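PDB 3PPE: vascular endothelial cadherin from Gallus gallus, which mediates calcium-dependent, homophilic adhesion between endothelial cells and helps couple actin fibres to cell junctions, here represented by its first two extracellular cadherin domains. Local coordinates for residues Ile9-Asp14 against Asp62-Ala67; Pro16-Val21 against Tyr56-Leu61; Val94-Asp99 against Pro134-His139. All coordinates share one frame; numbering follows the deposited sequence.

Starting from the N terminus, strand 6-10 runs into the loop of contact 1, whose partner, 62-67, lies nearly fifty residues further on; their meeting closes a wide loop of the first domain. Contact 2 falls within that loop: it pairs strand 19-23 with strand 54-57 and shuts a shorter one. The two touch where Glu-12 meets Arg-60 and Leu-61. Contact 3 follows in series, opening at the end of strand 82-95, the sheet neighbour of strand 6-10. It shares two calcium ions with contact 1 and ties residues 94-99 to a loop of the second domain, directly and through a third calcium.

Contact 1: residues Ile9-Asp14 against Asp62-Ala67; sequences IREEID and DREKKA. With CA (calcium ion), chain C; CA (calcium ion), chain E.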
# COMPACT_ATOMS: atom_id res chain seq x y z
N ILE A 9 5.58 -2.54 3.53
CA ILE A 9 6.12 -1.61 2.55
C ILE A 9 7.35 -2.24 1.87
O ILE A 9 8.19 -2.84 2.52
CB ILE A 9 6.47 -0.22 3.16
CG1 ILE A 9 7.15 0.68 2.12
CG2 ILE A 9 7.29 -0.36 4.47
CD1 ILE A 9 7.22 2.16 2.48
N ARG A 10 7.39 -2.13 0.55
CA ARG A 10 8.46 -2.68 -0.26
C ARG A 10 9.78 -1.96 -0.00
O ARG A 10 9.80 -0.74 0.15
CB ARG A 10 8.04 -2.56 -1.73
CG ARG A 10 8.68 -3.60 -2.65
CD ARG A 10 8.14 -3.53 -4.09
NE ARG A 10 8.63 -2.37 -4.85
CZ ARG A 10 7.90 -1.31 -5.24
NH1 ARG A 10 6.61 -1.21 -4.93
NH2 ARG A 10 8.49 -0.33 -5.93
N GLU A 11 10.89 -2.70 0.05
CA GLU A 11 12.19 -2.05 0.17
C GLU A 11 12.62 -1.46 -1.15
O GLU A 11 12.13 -1.87 -2.21
CB GLU A 11 13.27 -3.03 0.66
CG GLU A 11 13.49 -4.19 -0.33
CD GLU A 11 14.80 -4.93 -0.11
OE1 GLU A 11 15.78 -4.34 0.40
OE2 GLU A 11 14.84 -6.13 -0.47
N GLU A 12 13.54 -0.49 -1.07
CA GLU A 12 14.27 0.05 -2.26
C GLU A 12 13.35 0.75 -3.29
O GLU A 12 13.60 0.72 -4.49
CB GLU A 12 15.10 -1.05 -2.94
CG GLU A 12 15.95 -1.92 -2.00
CD GLU A 12 17.13 -1.20 -1.34
OE1 GLU A 12 17.92 -1.90 -0.68
OE2 GLU A 12 17.30 0.03 -1.44
N ILE A 13 12.29 1.38 -2.79
CA ILE A 13 11.35 2.09 -3.64
C ILE A 13 11.98 3.36 -4.22
O ILE A 13 12.50 4.20 -3.48
CB ILE A 13 10.07 2.47 -2.88
CG1 ILE A 13 9.32 1.21 -2.45
CG2 ILE A 13 9.18 3.36 -3.73
CD1 ILE A 13 8.21 1.48 -1.45
N ASP A 14 11.93 3.49 -5.54
CA ASP A 14 12.80 4.42 -6.25
C ASP A 14 11.98 5.50 -6.97
O ASP A 14 12.51 6.27 -7.76
CB ASP A 14 13.68 3.68 -7.26
CG ASP A 14 12.91 3.23 -8.49
OD1 ASP A 14 11.72 3.60 -8.62
OD2 ASP A 14 13.49 2.51 -9.32
N ASP A 62 15.94 -0.54 3.20
CA ASP A 62 16.68 -1.70 2.77
C ASP A 62 16.35 -2.81 3.73
O ASP A 62 16.76 -2.76 4.87
CB ASP A 62 18.17 -1.38 2.83
CG ASP A 62 19.06 -2.54 2.38
OD1 ASP A 62 18.56 -3.60 1.93
OD2 ASP A 62 20.28 -2.36 2.49
N ARG A 63 15.59 -3.81 3.28
CA ARG A 63 15.26 -4.96 4.14
C ARG A 63 16.52 -5.66 4.70
O ARG A 63 16.51 -6.20 5.81
CB ARG A 63 14.37 -5.97 3.39
CG ARG A 63 13.70 -7.01 4.28
CD ARG A 63 13.45 -8.29 3.48
NE ARG A 63 14.74 -8.93 3.11
CZ ARG A 63 15.42 -9.74 3.93
NH1 ARG A 63 14.95 -10.01 5.12
NH2 ARG A 63 16.60 -10.24 3.57
N GLU A 64 17.60 -5.62 3.95
CA GLU A 64 18.84 -6.28 4.39
C GLU A 64 19.56 -5.53 5.52
O GLU A 64 20.43 -6.09 6.18
CB GLU A 64 19.79 -6.53 3.21
CG GLU A 64 19.37 -7.73 2.34
CD GLU A 64 18.16 -7.49 1.47
OE1 GLU A 64 18.11 -6.49 0.70
OE2 GLU A 64 17.23 -8.32 1.53
N LYS A 65 19.17 -4.27 5.75
CA LYS A 65 19.63 -3.50 6.91
C LYS A 65 18.69 -3.71 8.11
O LYS A 65 19.13 -4.02 9.22
CB LYS A 65 19.54 -2.03 6.54
CG LYS A 65 20.78 -1.21 6.74
CD LYS A 65 21.78 -1.48 5.60
CE LYS A 65 22.62 -0.24 5.31
NZ LYS A 65 24.03 -0.62 5.01
N LYS A 66 17.38 -3.52 7.88
CA LYS A 66 16.37 -3.76 8.93
C LYS A 66 15.10 -4.27 8.30
O LYS A 66 14.60 -3.65 7.37
CB LYS A 66 16.10 -2.48 9.72
CG LYS A 66 15.19 -2.72 10.94
CD LYS A 66 15.40 -1.63 11.97
CE LYS A 66 14.31 -1.70 13.04
NZ LYS A 66 14.39 -2.92 13.89
N ALA A 67 14.59 -5.39 8.76
CA ALA A 67 13.54 -6.07 7.99
C ALA A 67 12.13 -5.76 8.50
O ALA A 67 11.12 -6.06 7.83
CB ALA A 67 13.80 -7.56 7.99
CA CA C . 18.07 -4.35 -0.15
CA CA E . 16.30 -7.92 -0.78
O HOH W 1 20.43 -4.82 -0.67
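Glu-11 meets Asp-62, Arg-63 and Glu-64 through its carboxylate, and the two oxygens do different work. OE1 binds calcium ion C at 2.4 Å and also accepts the backbone N-H of Arg-63, with N 2.9 Å away and approaching from above the carboxylate plane. OE2 turns to calcium ion E at 2.3 Å. Chi1 (63°) sets CG between the backbone N and the carbonyl carbon, and the extended chain beyond it carries the carboxylate to the two ions. Arg-63 CB packs 3.7 Å from Glu-11 CD.

Glu-64 crosses Glu-11 at about a right angle. Its OE1 bridges the ions, 2.3 Å from calcium C and, more loosely, 2.7 Å from calcium E, and its OE2 completes a bidentate grip on calcium E. OE2 also pairs with the guanidinium of Arg-63, whose stronger partner is Asp-96.

Glu-11 is buried; the more exposed side belongs to Glu-12 and Asp-62, which lie side by side and share calcium C with water 1. Asp-62 OD1 also accepts from Glu-64 N at 3.0 Å, an Asx turn within the cadherin DRE motif. Glu-12 OE2 faces Arg-60 in a salt bridge whose modelled length is doubtful.

Glu-11 OE1 and Glu-64 OE1 lie 3.2 Å apart, a closeness that would be repulsive without the metal charge, which probably offsets it, consistent with a junction that depends on calcium for its rigidity.

Contact 2: residues Pro16-Val21 against Tyr56-Leu61; sequences PLPHHV and YAFERL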
# COMPACT_ATOMS: atom_id res chain seq x y z
N PRO A 16 9.38 8.92 -6.11
CA PRO A 16 9.55 10.06 -5.20
C PRO A 16 8.98 9.77 -3.81
O PRO A 16 7.85 9.29 -3.70
CB PRO A 16 8.73 11.16 -5.88
CG PRO A 16 8.77 10.82 -7.32
CD PRO A 16 8.77 9.31 -7.38
N LEU A 17 9.77 10.05 -2.78
CA LEU A 17 9.25 10.10 -1.42
C LEU A 17 8.18 11.18 -1.27
O LEU A 17 8.09 12.10 -2.09
CB LEU A 17 10.38 10.36 -0.42
CG LEU A 17 11.50 9.31 -0.38
CD1 LEU A 17 12.82 9.94 0.01
CD2 LEU A 17 11.14 8.18 0.59
N PRO A 18 7.36 11.06 -0.23
CA PRO A 18 7.39 9.88 0.64
C PRO A 18 6.54 8.74 0.10
O PRO A 18 5.87 8.91 -0.92
CB PRO A 18 6.80 10.41 1.95
CG PRO A 18 5.90 11.52 1.53
CD PRO A 18 6.57 12.16 0.35
N HIS A 19 6.56 7.60 0.78
CA HIS A 19 5.90 6.38 0.26
C HIS A 19 4.87 5.85 1.23
O HIS A 19 5.13 5.71 2.40
CB HIS A 19 6.95 5.29 -0.02
CG HIS A 19 8.02 5.70 -0.99
ND1 HIS A 19 9.34 5.37 -0.80
CD2 HIS A 19 7.97 6.43 -2.14
CE1 HIS A 19 10.06 5.86 -1.80
NE2 HIS A 19 9.25 6.53 -2.61
N HIS A 20 3.71 5.52 0.72
CA HIS A 20 2.60 5.12 1.56
C HIS A 20 2.88 3.74 2.13
O HIS A 20 3.20 2.79 1.39
CB HIS A 20 1.29 5.09 0.77
CG HIS A 20 0.10 4.79 1.62
ND1 HIS A 20 -0.39 5.67 2.55
CD2 HIS A 20 -0.69 3.69 1.72
CE1 HIS A 20 -1.46 5.16 3.15
NE2 HIS A 20 -1.65 3.96 2.67
N VAL A 21 2.76 3.65 3.46
CA VAL A 21 3.02 2.41 4.21
C VAL A 21 1.71 1.66 4.48
O VAL A 21 1.62 0.47 4.24
CB VAL A 21 3.75 2.68 5.55
CG1 VAL A 21 3.86 1.37 6.41
CG2 VAL A 21 5.15 3.28 5.29
N TYR A 56 3.25 7.17 6.25
CA TYR A 56 4.15 7.25 5.11
C TYR A 56 5.57 7.06 5.56
O TYR A 56 5.89 7.36 6.71
CB TYR A 56 4.01 8.61 4.42
CG TYR A 56 2.83 8.69 3.48
CD1 TYR A 56 1.55 8.91 3.96
CD2 TYR A 56 3.01 8.59 2.11
CE1 TYR A 56 0.46 8.98 3.10
CE2 TYR A 56 1.93 8.67 1.24
CZ TYR A 56 0.67 8.85 1.73
OH TYR A 56 -0.39 8.95 0.85
N ALA A 57 6.41 6.56 4.66
CA ALA A 57 7.85 6.42 4.88
C ALA A 57 8.58 7.55 4.17
O ALA A 57 8.30 7.86 3.01
CB ALA A 57 8.36 5.04 4.32
N PHE A 58 9.58 8.11 4.86
CA PHE A 58 10.29 9.31 4.40
C PHE A 58 11.76 9.05 4.05
O PHE A 58 12.53 9.97 3.81
CB PHE A 58 10.14 10.46 5.41
CG PHE A 58 8.79 11.10 5.35
CD1 PHE A 58 7.68 10.45 5.89
CD2 PHE A 58 8.60 12.32 4.72
CE1 PHE A 58 6.42 11.02 5.81
CE2 PHE A 58 7.32 12.88 4.65
CZ PHE A 58 6.24 12.23 5.19
N GLU A 59 12.11 7.76 4.04
CA GLU A 59 13.37 7.27 3.51
C GLU A 59 13.08 6.04 2.71
O GLU A 59 12.11 5.32 2.97
CB GLU A 59 14.34 6.85 4.62
CG GLU A 59 14.77 7.96 5.50
CD GLU A 59 15.76 7.51 6.51
OE1 GLU A 59 16.08 8.33 7.38
OE2 GLU A 59 16.22 6.35 6.45
N ARG A 60 13.95 5.78 1.74
CA ARG A 60 14.01 4.49 1.08
C ARG A 60 14.55 3.47 2.09
O ARG A 60 15.45 3.79 2.88
CB ARG A 60 14.94 4.54 -0.13
CG ARG A 60 14.38 5.32 -1.28
CD ARG A 60 15.33 5.26 -2.45
NE ARG A 60 15.62 3.86 -2.77
CZ ARG A 60 16.77 3.22 -2.51
NH1 ARG A 60 17.80 3.83 -1.93
NH2 ARG A 60 16.88 1.95 -2.87
N LEU A 61 13.97 2.28 2.05
CA LEU A 61 14.27 1.25 3.02
C LEU A 61 15.07 0.06 2.40
O LEU A 61 14.88 -0.32 1.26
CB LEU A 61 12.95 0.73 3.62
CG LEU A 61 12.05 1.78 4.28
CD1 LEU A 61 10.67 1.19 4.58
CD2 LEU A 61 12.74 2.37 5.52
O HOH W 2 10.21 3.75 1.36
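Ala-57 N donates to His-19 O over 2.7 Å in a nearly straight bond (170° at the hydrogen), and Tyr-56 CA adds a CA-H...O contact to that oxygen. His-19 N returns a bond to Ala-57 O at 2.8 Å, making an antiparallel hydrogen-bonded pair; His-20 and Tyr-56 form the next, non-hydrogen-bonded one. Outer strand 19-23 is thus joined to central strand 54-57 in the three-stranded antiparallel sheet of the first cadherin domain.

The edge of the His-20 imidazole points at the phenol face of Tyr-56, a T-shaped stack with planes 69° apart. Chi1 of -175° sets His-20 CG anti to the backbone N; ND1 lies over the Tyr-56 ring toward its rim, 3.5 Å from CZ. Val-21 CG2 touches Ala-57 CB at 3.8 Å, next to Ile-9 of strand 6-10 and Phe-46 of strand 46-49.

Before the strand, Pro-18, after a cis peptide bond, makes a CH-pi contact, CB 3.6 Å from the Phe-58 ring centroid. Where the segments diverge, water 2 lies 2.8 Å from His-19 ND1 and donates to Glu-59 O, while His-19 NE2 bonds to Ser-15 O.

Both nitrogens of this buried imidazole therefore have polar partners, which should fix the ring's rotation.

Contact 3: residues Val94-Asp99 against Pro134-His139; sequences VSDIND and PTVAGH. With CA (calcium ion), chain E; CA (calcium ion), chain D; CA (calcium ion), chain C.
Two first torsions bring Asp-96 and His-139 together: in Asp-96 CG stands anti to the backbone N (chi1 -167°), and in His-139 CG stands anti to the carbonyl carbon (chi1 -79°). The side chains meet tip to tip. His-139 ND1 donates to Asp-96 OD1 over 2.8 Å with an angle of 162° at the hydrogen; the oxygen lies in the imidazole plane, whereas the nitrogen stands above the carboxylate plane.

The ring is gripped on both faces. Val-136, from the same loop, sets CG1 3.5 Å above the plane over the ring centre, and from the opposite side Asn-98 CB makes a CH-pi contact, 3.9 Å from the centroid. Val-136 CG2 also touches Asp-96 CB, and Val-136 also packs on Asp-52 of the second subunit.

Metal ligation continues from these same residues. Asp-96 OD2 binds calcium ion E at 2.3 Å, so the metal may polarise the carboxylate that accepts the histidine N-H; the same oxygen also pairs with Arg-63. Ile-97 O is a further ligand of that ion. Asp-99 bridges, with OD1 2.2 Å from calcium E and OD2 2.3 Å from calcium C. Calcium ion D joins the two segments directly: Asn-98 OD1 at 2.4 Å and the backbone O of His-139 at 2.3 Å are neighbouring ligands, not hydrogen-bonded to each other. Asn-100, Asp-130, Asp-132 and Asp-184 complete this site.

Residues 96-100 read Asp-Ile-Asn-Asp-Asn, the DXNDN linker motif of cadherins; with the loop of the following domain, and together with carboxylates of the first domain, they build the three-calcium junction that stiffens successive extracellular cadherin domains.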
# COMPACT_ATOMS: atom_id res chain seq x y z
N VAL A 94 9.10 -4.85 6.16
CA VAL A 94 9.71 -4.39 4.89
C VAL A 94 9.72 -5.61 3.97
O VAL A 94 10.39 -6.60 4.28
CB VAL A 94 11.15 -3.81 5.07
CG1 VAL A 94 11.75 -3.24 3.73
CG2 VAL A 94 11.15 -2.69 6.18
N SER A 95 9.01 -5.52 2.85
CA SER A 95 8.84 -6.63 1.89
C SER A 95 10.07 -6.71 1.00
O SER A 95 10.52 -5.71 0.48
CB SER A 95 7.61 -6.39 1.01
OG SER A 95 6.48 -6.13 1.83
N ASP A 96 10.59 -7.92 0.84
CA ASP A 96 11.84 -8.17 0.13
C ASP A 96 11.73 -8.02 -1.39
O ASP A 96 10.82 -8.56 -2.00
CB ASP A 96 12.26 -9.63 0.43
CG ASP A 96 13.69 -9.92 0.00
OD1 ASP A 96 13.92 -10.98 -0.63
OD2 ASP A 96 14.60 -9.11 0.29
N ILE A 97 12.69 -7.35 -2.00
CA ILE A 97 12.88 -7.51 -3.42
C ILE A 97 14.15 -8.34 -3.65
O ILE A 97 15.03 -8.41 -2.77
CB ILE A 97 12.93 -6.14 -4.22
CG1 ILE A 97 14.19 -5.32 -3.94
CG2 ILE A 97 11.59 -5.31 -3.99
CD1 ILE A 97 14.51 -4.26 -5.05
N ASN A 98 14.25 -8.96 -4.81
CA ASN A 98 15.45 -9.69 -5.16
C ASN A 98 16.56 -8.73 -5.61
O ASN A 98 16.69 -8.40 -6.77
CB ASN A 98 15.18 -10.76 -6.23
CG ASN A 98 16.32 -11.76 -6.30
OD1 ASN A 98 16.86 -12.15 -5.25
ND2 ASN A 98 16.74 -12.13 -7.48
N ASP A 99 17.36 -8.25 -4.66
CA ASP A 99 18.39 -7.28 -5.00
C ASP A 99 19.81 -7.70 -4.57
O ASP A 99 20.72 -6.91 -4.61
CB ASP A 99 18.02 -5.87 -4.50
CG ASP A 99 17.80 -5.78 -2.99
OD1 ASP A 99 17.48 -6.78 -2.29
OD2 ASP A 99 17.93 -4.62 -2.46
N PRO A 134 14.87 -15.64 2.54
CA PRO A 134 14.81 -17.05 2.13
C PRO A 134 13.40 -17.60 2.23
O PRO A 134 13.17 -18.77 1.90
CB PRO A 134 15.73 -17.74 3.14
CG PRO A 134 15.66 -16.89 4.35
CD PRO A 134 15.53 -15.48 3.85
N THR A 135 12.46 -16.78 2.68
CA THR A 135 11.07 -17.19 2.80
C THR A 135 10.23 -16.66 1.63
O THR A 135 9.04 -16.94 1.54
CB THR A 135 10.45 -16.70 4.12
OG1 THR A 135 10.39 -15.27 4.13
CG2 THR A 135 11.27 -17.18 5.30
N VAL A 136 10.87 -15.89 0.75
CA VAL A 136 10.20 -15.35 -0.42
C VAL A 136 10.50 -16.28 -1.59
O VAL A 136 11.41 -17.11 -1.52
CB VAL A 136 10.55 -13.86 -0.63
CG1 VAL A 136 9.68 -13.27 -1.73
CG2 VAL A 136 10.37 -13.09 0.67
N ALA A 137 9.74 -16.13 -2.67
CA ALA A 137 9.77 -17.08 -3.77
C ALA A 137 11.14 -16.92 -4.43
O ALA A 137 11.32 -16.07 -5.31
CB ALA A 137 8.66 -16.82 -4.78
N GLY A 138 12.09 -17.74 -4.01
CA GLY A 138 13.27 -18.03 -4.82
C GLY A 138 14.38 -17.02 -4.60
O GLY A 138 15.48 -17.16 -5.14
N HIS A 139 14.09 -15.99 -3.81
CA HIS A 139 14.94 -14.81 -3.75
C HIS A 139 16.33 -15.16 -3.23
O HIS A 139 17.33 -14.56 -3.63
CB HIS A 139 14.31 -13.74 -2.86
CG HIS A 139 13.22 -12.96 -3.53
ND1 HIS A 139 12.74 -11.77 -3.05
CD2 HIS A 139 12.51 -13.22 -4.66
CE1 HIS A 139 11.79 -11.32 -3.84
NE2 HIS A 139 11.62 -12.18 -4.83
CA CA E . 16.30 -7.92 -0.78
CA CA D . 18.88 -13.05 -4.38
CA CA C . 18.07 -4.35 -0.15
O HOH W 1 20.43 -4.82 -0.67